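Local coordinates for protein glutathione reductase (PDB 3O0H) that probably catalyses the NADPH-dependent reduction of glutathione disulfide to glutathione, using a bound flavin-adenine dinucleotide and a redox-active disulfide, at residues D231-L237 with M409-L413; L238-M242 with S367-I371; P356-L360 with L443-L447; E418-V422 with K446-F452. One frame throughout, in Å; residues are numbered along the deposited sequence.

Contact 1 (D231-L237 with M409-L413); sequences DYDLRQL and MFMKL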
loop_
_atom_site.group_PDB
_atom_site.type_symbol
_atom_site.label_atom_id
_atom_site.label_comp_id
_atom_site.label_asym_id
_atom_site.label_seq_id
_atom_site.Cartn_x
_atom_site.Cartn_y
_atom_site.Cartn_z
ATOM N N ASP B 231 -4.859 8.176 -17.950
ATOM C CA ASP B 231 -3.552 8.357 -18.566
ATOM C C ASP B 231 -3.249 7.201 -19.560
ATOM O O ASP B 231 -3.534 6.055 -19.287
ATOM C CB ASP B 231 -2.495 8.485 -17.458
ATOM C CG ASP B 231 -1.070 8.655 -17.992
ATOM O OD1 ASP B 231 -0.508 7.622 -18.401
ATOM O OD2 ASP B 231 -0.550 9.782 -17.971
ATOM N N TYR B 232 -2.690 7.540 -20.718
ATOM C CA TYR B 232 -2.483 6.548 -21.804
ATOM C C TYR B 232 -1.662 5.344 -21.336
ATOM O O TYR B 232 -1.978 4.211 -21.679
ATOM C CB TYR B 232 -1.843 7.178 -23.037
ATOM C CG TYR B 232 -1.281 6.127 -24.007
ATOM C CD1 TYR B 232 -2.082 5.495 -24.942
ATOM C CD2 TYR B 232 0.072 5.764 -23.949
ATOM C CE1 TYR B 232 -1.563 4.527 -25.812
ATOM C CE2 TYR B 232 0.618 4.816 -24.836
ATOM C CZ TYR B 232 -0.203 4.178 -25.753
ATOM O OH TYR B 232 0.378 3.222 -26.614
ATOM N N ASP B 233 -0.614 5.560 -20.535
ATOM C CA ASP B 233 0.192 4.410 -20.062
ATOM C C ASP B 233 -0.690 3.431 -19.279
ATOM O O ASP B 233 -0.557 2.214 -19.413
ATOM C CB ASP B 233 1.349 4.851 -19.174
ATOM C CG ASP B 233 2.547 5.324 -19.943
ATOM O OD1 ASP B 233 2.910 4.704 -20.959
ATOM O OD2 ASP B 233 3.182 6.282 -19.488
ATOM N N LEU B 234 -1.588 3.929 -18.421
ATOM C CA LEU B 234 -2.486 3.013 -17.695
ATOM C C LEU B 234 -3.381 2.200 -18.633
ATOM O O LEU B 234 -3.648 1.007 -18.416
ATOM C CB LEU B 234 -3.368 3.775 -16.709
ATOM C CG LEU B 234 -2.609 4.645 -15.705
ATOM C CD1 LEU B 234 -3.601 5.677 -15.041
ATOM C CD2 LEU B 234 -1.808 3.787 -14.682
ATOM N N ARG B 235 -3.869 2.856 -19.667
ATOM C CA ARG B 235 -4.765 2.190 -20.592
ATOM C C ARG B 235 -3.987 1.114 -21.333
ATOM O O ARG B 235 -4.446 -0.049 -21.479
ATOM C CB ARG B 235 -5.316 3.205 -21.584
ATOM C CG ARG B 235 -6.131 4.341 -20.947
ATOM C CD ARG B 235 -6.528 5.361 -21.992
ATOM N NE ARG B 235 -7.531 4.909 -22.956
ATOM C CZ ARG B 235 -7.883 5.618 -24.041
ATOM N NH1 ARG B 235 -7.362 6.808 -24.290
ATOM N NH2 ARG B 235 -8.800 5.159 -24.871
ATOM N N GLN B 236 -2.804 1.498 -21.809
ATOM C CA GLN B 236 -2.059 0.608 -22.687
ATOM C C GLN B 236 -1.519 -0.560 -21.899
ATOM O O GLN B 236 -1.654 -1.700 -22.339
ATOM C CB GLN B 236 -0.945 1.342 -23.415
ATOM C CG GLN B 236 -0.204 0.451 -24.445
ATOM C CD GLN B 236 -1.072 0.217 -25.656
ATOM O OE1 GLN B 236 -1.382 1.167 -26.374
ATOM N NE2 GLN B 236 -1.531 -1.045 -25.859
ATOM N N LEU B 237 -0.921 -0.294 -20.735
ATOM C CA LEU B 237 -0.340 -1.397 -19.945
ATOM C C LEU B 237 -1.401 -2.393 -19.515
ATOM O O LEU B 237 -1.144 -3.628 -19.511
ATOM C CB LEU B 237 0.425 -0.884 -18.726
ATOM C CG LEU B 237 1.715 -0.109 -18.977
ATOM C CD1 LEU B 237 2.163 0.682 -17.693
ATOM C CD2 LEU B 237 2.785 -1.060 -19.409
ATOM N N MET B 409 5.433 -3.319 -11.987
ATOM C CA MET B 409 4.856 -2.178 -11.301
ATOM C C MET B 409 5.213 -0.993 -12.173
ATOM O O MET B 409 6.366 -0.868 -12.631
ATOM C CB MET B 409 5.466 -1.964 -9.913
ATOM C CG MET B 409 5.019 -0.617 -9.218
ATOM S SD MET B 409 3.328 -0.594 -8.582
ATOM C CE MET B 409 3.232 -2.322 -8.222
ATOM N N PHE B 410 4.225 -0.153 -12.407
ATOM C CA PHE B 410 4.399 1.079 -13.171
ATOM C C PHE B 410 4.090 2.280 -12.280
ATOM O O PHE B 410 3.060 2.298 -11.616
ATOM C CB PHE B 410 3.453 1.045 -14.346
ATOM C CG PHE B 410 3.293 2.359 -14.992
ATOM C CD1 PHE B 410 4.245 2.803 -15.902
ATOM C CD2 PHE B 410 2.214 3.185 -14.661
ATOM C CE1 PHE B 410 4.139 4.020 -16.499
ATOM C CE2 PHE B 410 2.074 4.438 -15.280
ATOM C CZ PHE B 410 3.050 4.855 -16.181
ATOM N N MET B 411 4.972 3.268 -12.229
ATOM C CA MET B 411 4.715 4.491 -11.450
ATOM C C MET B 411 5.142 5.681 -12.307
ATOM O O MET B 411 6.227 5.663 -12.934
ATOM C CB MET B 411 5.507 4.512 -10.148
ATOM C CG MET B 411 5.057 3.477 -9.120
ATOM S SD MET B 411 6.230 3.260 -7.722
ATOM C CE MET B 411 5.283 2.178 -6.651
ATOM N N LYS B 412 4.303 6.704 -12.367
ATOM C CA LYS B 412 4.671 7.888 -13.137
ATOM C C LYS B 412 4.256 9.153 -12.386
ATOM O O LYS B 412 3.147 9.253 -11.904
ATOM C CB LYS B 412 4.077 7.813 -14.532
ATOM C CG LYS B 412 4.405 9.000 -15.395
ATOM C CD LYS B 412 4.054 8.788 -16.853
ATOM C CE LYS B 412 2.579 8.984 -17.127
ATOM N NZ LYS B 412 2.145 8.667 -18.522
ATOM N N LEU B 413 5.184 10.096 -12.225
ATOM C CA LEU B 413 4.839 11.402 -11.674
ATOM C C LEU B 413 4.920 12.449 -12.784
ATOM O O LEU B 413 5.827 12.457 -13.582
ATOM C CB LEU B 413 5.766 11.728 -10.526
ATOM C CG LEU B 413 5.761 10.780 -9.334
ATOM C CD1 LEU B 413 6.828 11.167 -8.315
ATOM C CD2 LEU B 413 4.389 10.733 -8.713
#

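Contact 2 (L238-M242 with S367-I371); sequences LNDAM and SQPEI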
loop_
_atom_site.group_PDB
_atom_site.type_symbol
_atom_site.label_atom_id
_atom_site.label_comp_id
_atom_site.label_asym_id
_atom_site.label_seq_id
_atom_site.Cartn_x
_atom_site.Cartn_y
_atom_site.Cartn_z
ATOM N N LEU B 238 -2.581 -1.895 -19.119
ATOM C CA LEU B 238 -3.656 -2.809 -18.722
ATOM C C LEU B 238 -4.120 -3.650 -19.923
ATOM O O LEU B 238 -4.213 -4.890 -19.840
ATOM C CB LEU B 238 -4.850 -2.082 -18.088
ATOM C CG LEU B 238 -6.022 -2.981 -17.706
ATOM C CD1 LEU B 238 -5.591 -4.089 -16.729
ATOM C CD2 LEU B 238 -7.205 -2.123 -17.078
ATOM N N ASN B 239 -4.364 -2.976 -21.040
ATOM C CA ASN B 239 -4.812 -3.674 -22.253
ATOM C C ASN B 239 -3.864 -4.818 -22.546
ATOM O O ASN B 239 -4.286 -5.933 -22.788
ATOM C CB ASN B 239 -4.817 -2.737 -23.457
ATOM C CG ASN B 239 -5.097 -3.478 -24.754
ATOM O OD1 ASN B 239 -6.256 -3.727 -25.091
ATOM N ND2 ASN B 239 -4.038 -3.854 -25.461
ATOM N N ASP B 240 -2.564 -4.520 -22.531
ATOM C CA ASP B 240 -1.583 -5.474 -22.956
ATOM C C ASP B 240 -1.479 -6.661 -21.961
ATOM O O ASP B 240 -1.271 -7.814 -22.360
ATOM C CB ASP B 240 -0.244 -4.804 -23.158
ATOM C CG ASP B 240 -0.247 -3.773 -24.277
ATOM O OD1 ASP B 240 -1.189 -3.653 -25.082
ATOM O OD2 ASP B 240 0.778 -3.086 -24.360
ATOM N N ALA B 241 -1.624 -6.396 -20.670
ATOM C CA ALA B 241 -1.592 -7.479 -19.681
ATOM C C ALA B 241 -2.829 -8.389 -19.810
ATOM O O ALA B 241 -2.761 -9.621 -19.557
ATOM C CB ALA B 241 -1.504 -6.891 -18.265
ATOM N N MET B 242 -3.964 -7.788 -20.159
ATOM C CA MET B 242 -5.205 -8.556 -20.284
ATOM C C MET B 242 -5.121 -9.486 -21.486
ATOM O O MET B 242 -5.490 -10.636 -21.411
ATOM C CB MET B 242 -6.438 -7.623 -20.364
ATOM C CG MET B 242 -6.749 -6.919 -19.031
ATOM S SD MET B 242 -8.028 -5.652 -19.142
ATOM C CE MET B 242 -9.458 -6.719 -19.441
ATOM N N SER B 367 -9.021 -3.497 -11.605
ATOM C CA SER B 367 -8.589 -4.359 -12.670
ATOM C C SER B 367 -7.418 -5.216 -12.160
ATOM O O SER B 367 -6.947 -5.072 -11.006
ATOM C CB SER B 367 -8.173 -3.487 -13.878
ATOM O OG SER B 367 -7.331 -2.431 -13.473
ATOM N N GLN B 368 -6.954 -6.119 -13.007
ATOM C CA GLN B 368 -5.764 -6.907 -12.727
ATOM C C GLN B 368 -4.883 -6.883 -13.972
ATOM O O GLN B 368 -5.222 -7.496 -14.957
ATOM C CB GLN B 368 -6.113 -8.331 -12.336
ATOM C CG GLN B 368 -7.110 -8.370 -11.121
ATOM C CD GLN B 368 -7.706 -9.744 -10.860
ATOM O OE1 GLN B 368 -8.941 -9.951 -10.890
ATOM N NE2 GLN B 368 -6.854 -10.680 -10.626
ATOM N N PRO B 369 -3.793 -6.130 -13.936
ATOM C CA PRO B 369 -3.293 -5.305 -12.831
ATOM C C PRO B 369 -4.188 -4.115 -12.447
ATOM O O PRO B 369 -4.933 -3.609 -13.281
ATOM C CB PRO B 369 -1.929 -4.794 -13.340
ATOM C CG PRO B 369 -1.930 -5.065 -14.819
ATOM C CD PRO B 369 -2.888 -6.139 -15.107
ATOM N N GLU B 370 -4.108 -3.774 -11.158
ATOM C CA GLU B 370 -4.808 -2.692 -10.528
ATOM C C GLU B 370 -4.235 -1.352 -10.967
ATOM O O GLU B 370 -3.049 -1.232 -11.324
ATOM C CB GLU B 370 -4.677 -2.790 -8.994
ATOM C CG GLU B 370 -5.211 -4.039 -8.363
ATOM C CD GLU B 370 -4.635 -4.228 -6.958
ATOM O OE1 GLU B 370 -5.159 -3.550 -6.036
ATOM O OE2 GLU B 370 -3.662 -5.026 -6.822
ATOM N N ILE B 371 -5.105 -0.346 -10.935
ATOM C CA ILE B 371 -4.766 1.010 -11.312
ATOM C C ILE B 371 -5.136 1.981 -10.167
ATOM O O ILE B 371 -6.183 1.821 -9.510
ATOM C CB ILE B 371 -5.544 1.419 -12.581
ATOM C CG1 ILE B 371 -4.910 0.796 -13.813
ATOM C CG2 ILE B 371 -5.581 2.959 -12.775
ATOM C CD1 ILE B 371 -5.839 0.899 -15.092
#

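Contact 3 (P356-L360 with L443-L447); sequences PDYDL and LKGKL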
loop_
_atom_site.group_PDB
_atom_site.type_symbol
_atom_site.label_atom_id
_atom_site.label_comp_id
_atom_site.label_asym_id
_atom_site.label_seq_id
_atom_site.Cartn_x
_atom_site.Cartn_y
_atom_site.Cartn_z
ATOM N N PRO B 356 -18.524 21.880 -1.692
ATOM C CA PRO B 356 -17.824 20.654 -2.055
ATOM C C PRO B 356 -16.566 20.929 -2.871
ATOM O O PRO B 356 -16.420 21.989 -3.495
ATOM C CB PRO B 356 -18.855 19.888 -2.886
ATOM C CG PRO B 356 -19.778 21.000 -3.443
ATOM C CD PRO B 356 -19.844 21.992 -2.353
ATOM N N ASP B 357 -15.641 19.981 -2.807
ATOM C CA ASP B 357 -14.347 20.107 -3.435
ATOM C C ASP B 357 -14.090 18.847 -4.255
ATOM O O ASP B 357 -13.855 17.756 -3.686
ATOM C CB ASP B 357 -13.286 20.228 -2.368
ATOM C CG ASP B 357 -11.874 20.282 -2.939
ATOM O OD1 ASP B 357 -11.695 20.241 -4.178
ATOM O OD2 ASP B 357 -10.944 20.334 -2.122
ATOM N N TYR B 358 -14.159 18.994 -5.576
ATOM C CA TYR B 358 -14.003 17.874 -6.492
ATOM C C TYR B 358 -12.658 17.960 -7.246
ATOM O O TYR B 358 -12.463 17.318 -8.283
ATOM C CB TYR B 358 -15.188 17.805 -7.487
ATOM C CG TYR B 358 -16.610 17.778 -6.867
ATOM C CD1 TYR B 358 -16.910 17.005 -5.731
ATOM C CD2 TYR B 358 -17.656 18.515 -7.442
ATOM C CE1 TYR B 358 -18.218 17.009 -5.167
ATOM C CE2 TYR B 358 -18.976 18.521 -6.869
ATOM C CZ TYR B 358 -19.247 17.735 -5.745
ATOM O OH TYR B 358 -20.509 17.740 -5.152
ATOM N N ASP B 359 -11.729 18.738 -6.719
ATOM C CA ASP B 359 -10.390 18.812 -7.288
ATOM C C ASP B 359 -9.499 17.723 -6.714
ATOM O O ASP B 359 -9.571 17.415 -5.509
ATOM C CB ASP B 359 -9.792 20.196 -7.002
ATOM C CG ASP B 359 -10.558 21.299 -7.716
ATOM O OD1 ASP B 359 -11.225 20.963 -8.737
ATOM O OD2 ASP B 359 -10.505 22.483 -7.261
ATOM N N LEU B 360 -8.646 17.176 -7.594
ATOM C CA LEU B 360 -7.594 16.225 -7.253
ATOM C C LEU B 360 -8.154 14.991 -6.533
ATOM O O LEU B 360 -7.566 14.489 -5.572
ATOM C CB LEU B 360 -6.479 16.904 -6.446
ATOM C CG LEU B 360 -5.584 17.928 -7.176
ATOM C CD1 LEU B 360 -4.653 18.760 -6.227
ATOM C CD2 LEU B 360 -4.754 17.164 -8.172
ATOM N N LEU B 443 -0.273 15.239 -3.183
ATOM C CA LEU B 443 -0.735 16.101 -4.285
ATOM C C LEU B 443 -1.778 17.137 -3.816
ATOM O O LEU B 443 -1.724 18.305 -4.233
ATOM C CB LEU B 443 -1.246 15.317 -5.489
ATOM C CG LEU B 443 -0.184 14.960 -6.542
ATOM C CD1 LEU B 443 0.833 14.064 -5.944
ATOM C CD2 LEU B 443 -0.769 14.321 -7.777
ATOM N N LYS B 444 -2.686 16.741 -2.924
ATOM C CA LYS B 444 -3.636 17.708 -2.318
ATOM C C LYS B 444 -2.873 18.849 -1.644
ATOM O O LYS B 444 -3.329 19.993 -1.627
ATOM C CB LYS B 444 -4.588 17.009 -1.301
ATOM C CG LYS B 444 -5.817 17.851 -0.933
ATOM C CD LYS B 444 -6.764 17.953 -2.145
ATOM C CE LYS B 444 -8.074 18.660 -1.874
ATOM N NZ LYS B 444 -8.741 18.900 -3.173
ATOM N N GLY B 445 -1.730 18.518 -1.055
ATOM C CA GLY B 445 -0.847 19.450 -0.417
ATOM C C GLY B 445 0.036 20.274 -1.344
ATOM O O GLY B 445 0.748 21.148 -0.855
ATOM N N LYS B 446 -0.029 19.985 -2.643
ATOM C CA LYS B 446 0.790 20.649 -3.685
ATOM C C LYS B 446 2.276 20.533 -3.392
ATOM O O LYS B 446 3.068 21.419 -3.699
ATOM C CB LYS B 446 0.360 22.093 -3.860
ATOM C CG LYS B 446 -1.140 22.212 -4.158
ATOM C CD LYS B 446 -1.454 22.250 -5.609
ATOM C CE LYS B 446 -2.982 22.307 -5.849
ATOM N NZ LYS B 446 -3.526 23.466 -5.155
ATOM N N LEU B 447 2.673 19.395 -2.847
ATOM C CA LEU B 447 4.081 19.200 -2.556
ATOM C C LEU B 447 4.868 19.148 -3.854
ATOM O O LEU B 447 4.399 18.614 -4.878
ATOM C CB LEU B 447 4.288 17.921 -1.762
ATOM C CG LEU B 447 3.756 17.933 -0.324
ATOM C CD1 LEU B 447 4.172 16.615 0.381
ATOM C CD2 LEU B 447 4.277 19.134 0.506
#

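Contact 4 (E418-V422 with K446-F452); sequences ESRIV and KLTKDIF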
loop_
_atom_site.group_PDB
_atom_site.type_symbol
_atom_site.label_atom_id
_atom_site.label_comp_id
_atom_site.label_asym_id
_atom_site.label_seq_id
_atom_site.Cartn_x
_atom_site.Cartn_y
_atom_site.Cartn_z
ATOM N N GLU B 418 7.869 24.571 -13.941
ATOM C CA GLU B 418 8.082 25.926 -13.449
ATOM C C GLU B 418 7.844 26.005 -11.961
ATOM O O GLU B 418 8.627 26.605 -11.284
ATOM C CB GLU B 418 7.177 26.934 -14.143
ATOM C CG GLU B 418 7.528 27.130 -15.604
ATOM C CD GLU B 418 6.474 27.954 -16.353
ATOM O OE1 GLU B 418 5.252 27.616 -16.281
ATOM O OE2 GLU B 418 6.890 28.906 -17.046
ATOM N N SER B 419 6.754 25.430 -11.462
ATOM C CA SER B 419 6.462 25.471 -10.009
ATOM C C SER B 419 7.126 24.302 -9.243
ATOM O O SER B 419 7.243 24.356 -8.022
ATOM C CB SER B 419 4.963 25.395 -9.758
ATOM O OG SER B 419 4.528 24.081 -10.111
ATOM N N ARG B 420 7.556 23.275 -9.965
ATOM C CA ARG B 420 8.023 21.993 -9.384
ATOM C C ARG B 420 6.893 21.184 -8.692
ATOM O O ARG B 420 7.143 20.105 -8.160
ATOM C CB ARG B 420 9.249 22.187 -8.462
ATOM C CG ARG B 420 10.580 22.546 -9.233
ATOM C CD ARG B 420 11.177 21.323 -9.970
ATOM N NE ARG B 420 11.849 20.322 -9.101
ATOM C CZ ARG B 420 12.246 19.100 -9.496
ATOM N NH1 ARG B 420 12.034 18.690 -10.748
ATOM N NH2 ARG B 420 12.881 18.277 -8.646
ATOM N N ILE B 421 5.645 21.653 -8.755
ATOM C CA ILE B 421 4.531 20.915 -8.136
ATOM C C ILE B 421 4.244 19.597 -8.909
ATOM O O ILE B 421 4.196 19.579 -10.153
ATOM C CB ILE B 421 3.263 21.778 -8.025
ATOM C CG1 ILE B 421 3.497 22.986 -7.092
ATOM C CG2 ILE B 421 2.135 20.949 -7.463
ATOM C CD1 ILE B 421 2.380 24.053 -7.101
ATOM N N VAL B 422 4.051 18.507 -8.169
ATOM C CA VAL B 422 3.597 17.237 -8.772
ATOM C C VAL B 422 2.105 17.424 -9.011
ATOM O O VAL B 422 1.320 17.597 -8.061
ATOM C CB VAL B 422 3.809 16.046 -7.886
ATOM C CG1 VAL B 422 3.389 14.765 -8.638
ATOM C CG2 VAL B 422 5.249 15.990 -7.409
ATOM N N LYS B 446 -0.029 19.985 -2.643
ATOM C CA LYS B 446 0.790 20.649 -3.685
ATOM C C LYS B 446 2.276 20.533 -3.392
ATOM O O LYS B 446 3.068 21.419 -3.699
ATOM C CB LYS B 446 0.360 22.093 -3.860
ATOM C CG LYS B 446 -1.140 22.212 -4.158
ATOM C CD LYS B 446 -1.454 22.250 -5.609
ATOM C CE LYS B 446 -2.982 22.307 -5.849
ATOM N NZ LYS B 446 -3.526 23.466 -5.155
ATOM N N LEU B 447 2.673 19.395 -2.847
ATOM C CA LEU B 447 4.081 19.200 -2.556
ATOM C C LEU B 447 4.868 19.148 -3.854
ATOM O O LEU B 447 4.399 18.614 -4.878
ATOM C CB LEU B 447 4.288 17.921 -1.762
ATOM C CG LEU B 447 3.756 17.933 -0.324
ATOM C CD1 LEU B 447 4.172 16.615 0.381
ATOM C CD2 LEU B 447 4.277 19.134 0.506
ATOM N N THR B 448 6.088 19.646 -3.782
ATOM C CA THR B 448 6.937 19.728 -4.950
ATOM C C THR B 448 7.727 18.428 -5.070
ATOM O O THR B 448 7.862 17.648 -4.104
ATOM C CB THR B 448 7.892 20.917 -4.885
ATOM O OG1 THR B 448 8.687 20.832 -3.691
ATOM C CG2 THR B 448 7.121 22.254 -4.878
ATOM N N LYS B 449 8.217 18.193 -6.277
ATOM C CA LYS B 449 8.976 17.011 -6.575
ATOM C C LYS B 449 10.221 16.916 -5.673
ATOM O O LYS B 449 10.640 15.812 -5.290
ATOM C CB LYS B 449 9.373 17.045 -8.048
ATOM C CG LYS B 449 10.216 15.846 -8.507
ATOM C CD LYS B 449 9.586 14.479 -8.130
ATOM C CE LYS B 449 10.323 13.320 -8.901
ATOM N NZ LYS B 449 11.802 13.354 -8.738
ATOM N N ASP B 450 10.783 18.075 -5.304
ATOM C CA ASP B 450 11.905 18.146 -4.384
ATOM C C ASP B 450 11.633 17.515 -3.023
ATOM O O ASP B 450 12.531 16.960 -2.416
ATOM C CB ASP B 450 12.355 19.606 -4.223
ATOM C CG ASP B 450 12.804 20.175 -5.526
ATOM O OD1 ASP B 450 13.920 19.801 -5.927
ATOM O OD2 ASP B 450 12.008 20.912 -6.183
ATOM N N ILE B 451 10.410 17.593 -2.544
ATOM C CA ILE B 451 10.063 17.028 -1.244
ATOM C C ILE B 451 9.970 15.506 -1.353
ATOM O O ILE B 451 10.373 14.790 -0.422
ATOM C CB ILE B 451 8.715 17.544 -0.719
ATOM C CG1 ILE B 451 8.745 19.070 -0.463
ATOM C CG2 ILE B 451 8.264 16.737 0.551
ATOM C CD1 ILE B 451 9.853 19.591 0.389
ATOM N N PHE B 452 9.433 15.007 -2.470
ATOM C CA PHE B 452 9.464 13.571 -2.744
ATOM C C PHE B 452 10.904 13.069 -2.675
ATOM O O PHE B 452 11.195 12.047 -2.028
ATOM C CB PHE B 452 8.878 13.242 -4.135
ATOM C CG PHE B 452 7.360 13.217 -4.195
ATOM C CD1 PHE B 452 6.605 14.374 -4.066
ATOM C CD2 PHE B 452 6.686 12.032 -4.447
ATOM C CE1 PHE B 452 5.204 14.363 -4.148
ATOM C CE2 PHE B 452 5.261 12.006 -4.512
ATOM C CZ PHE B 452 4.527 13.173 -4.364
HETATM O O HOH W 1 13.595 15.459 -9.153
HETATM O O HOH W 2 1.762 17.947 -5.414
#

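Contact 1 (D231-L237 with M409-L413)
With CG of K412 anti to the backbone N (chi1 180°) and a bend further out at chi3 (79°), the lysine reaches from its strand to the start of helix 232-245, where D231, its CG likewise anti to N, extends to meet it from the opposite direction. K412 NZ lies 2.9 Å from D231 OD1, on that oxygen's syn side, and has a weak bond to OD2. D233 comes in at about a right angle to the lysine chain, its OD2 2.8 Å from K412 NZ and approached on the anti side, out of the carboxylate plane. D231 is also the N-cap: its OD1 accepts from D233 N at 3.0 Å, so one oxygen serves both the helix end and the salt bridge. Beside this network L237 CD1 sits over one face of the F410 ring, 3.7 Å from its centroid in a CH-pi contact, while L234 CD2 and D233 CB, the latter 3.4 Å from F410 CZ, approach obliquely. E378 provides a further carboxylate for K412 and its backbone N for D231, and R392 pairs with D233. Such interlocked charges would be expected to offset the cost of burying K412 between helix and sheet, and probably favour its protonated form.

Contact 2 (L238-M242 with S367-I371)
L238 makes most of this contact, its two methyl groups carrying it to different parts of the loop. L238 CD1 rests against the loop at P369, 3.5 Å from P369 O and 3.8 Å from the ring carbon P369 CD; L238 CD2 meets S367 CB at 3.6 Å and, on another side, I371 CD1 at 3.9 Å. One helical turn on, the methyl of A241 presses on the same proline, with its CB 3.5 Å from P369 CD. The leucine's CG stands anti to the backbone N (chi1 178°), which carries both branches off the helix and over the loop. Behind these atoms, the loop is shaped by the cis peptide bond between Q368 and P369 and by a bond from S367 OG to P369 O, 2.7 Å long, with the hydroxyl tilted 21° from the carbonyl plane. Further out, K245 of the same helix donates to Q368 O, the side-chain carbonyl of Q368 is held by S79 of helix 69-88, and I226 and L227 pack on L238. The whole is an apolar helix-to-loop junction: helix 232-245 of the Rossmann-type, probably NADPH-binding domain meets the cis-proline loop that leads from strand 363-365 to strand 371-375 in the antiparallel sheet of the dimerisation domain.

Contact 3 (P356-L360 with L443-L447)
Charge and hydrogen bonding join D357 and D359 to K444, whose ammonium group is gripped by two acceptors from one short loop. D357 OD2 lies 2.8 Å from K444 NZ in a salt bridge on the syn side of the carboxylate, although the nitrogen stands 31° out of its plane. The backbone carbonyl D359 O takes a second bond from K444 NZ at 2.9 Å, met from above the carbonyl plane. The lysine arrives by a bend at chi2 (69°), beyond which its chain runs extended toward D357. The other carboxylate oxygen, D357 OD1, accepts from D359 N at 3.0 Å; this Asx turn fixes the loop so that the carboxylate and the D359 carbonyl converge on the same nitrogen. Helix 432-444 closes here in a Schellman motif, with K446 at positive phi and its backbone N bonded to L443 O, in the dimerisation domain. The apolar part belongs to L360, which lies against that helix end: its CD1 is 3.6 Å from L443 O and 3.9 Å from K446 CE, whose side chain crosses it at a slant. Contacts with the second subunit lie close by, where K444 packs on T455 and L447 on L447 of that chain.

Contact 4 (E418-V422 with K446-F452)
R420 O receives the backbone N of K449 at 2.9 Å, and I421 faces T448 in a single beta bridge that ties the connection between strands 409-416 and 422-428 to the start of helix 449-454. Within this connection S419 forms an ST turn, its OG accepting from I421 N. The compact part of the contact gathers around V422: its backbone N makes a long, weak bond to L447 O, and its CG2 branch reaches F452 CE1 at 3.6 Å, approaching the ring obliquely, with L443 of helix 432-444 packing on both residues. T448, the N-cap residue, sets its CA 3.2 Å from R420 O, a CA-H...O contact beside the bridge.

Toward the more exposed side, R420 folds back through bends at chi2 and chi3 and lays one guanidinium face over K449 CB and CG. D450 meets the guanidinium at its edge: R420 NE points at D450 OD2, 3.0 Å away and nearly straight at 168°, and a weak bond runs from NH2 to OD1. The two flat groups are nonetheless turned 58° apart. E389 pairs with NH1 of the arginine, while K449 NZ bonds to M469 O and D453. Between the two cationic side chains sits a water, accepting from R420 NH2 at 3.0 Å and from K449 NZ at 2.8 Å.

Overall arrangement
Contacts 1 and 2 lie on successive turns of helix 232-245, their centres about 10 Å apart, and touch where L234 O meets I371 CD1; together they dock this helix of the probable NADPH-binding domain against the dimerisation domain. Contact 4 lies about 20 Å from contact 1, just beyond the C-terminal end of strand 409-416; the two touch through L413, which packs on F452 and K449. Contact 3, centred about 14 Å from contact 4, shares K446 and L447 with it, and both border the second subunit. Along the chain, contact 2 falls within the span of contact 1, contact 3 crosses both, and contact 4 follows contact 1. The antiparallel sheet thus connects an interdomain junction with the dimer interface.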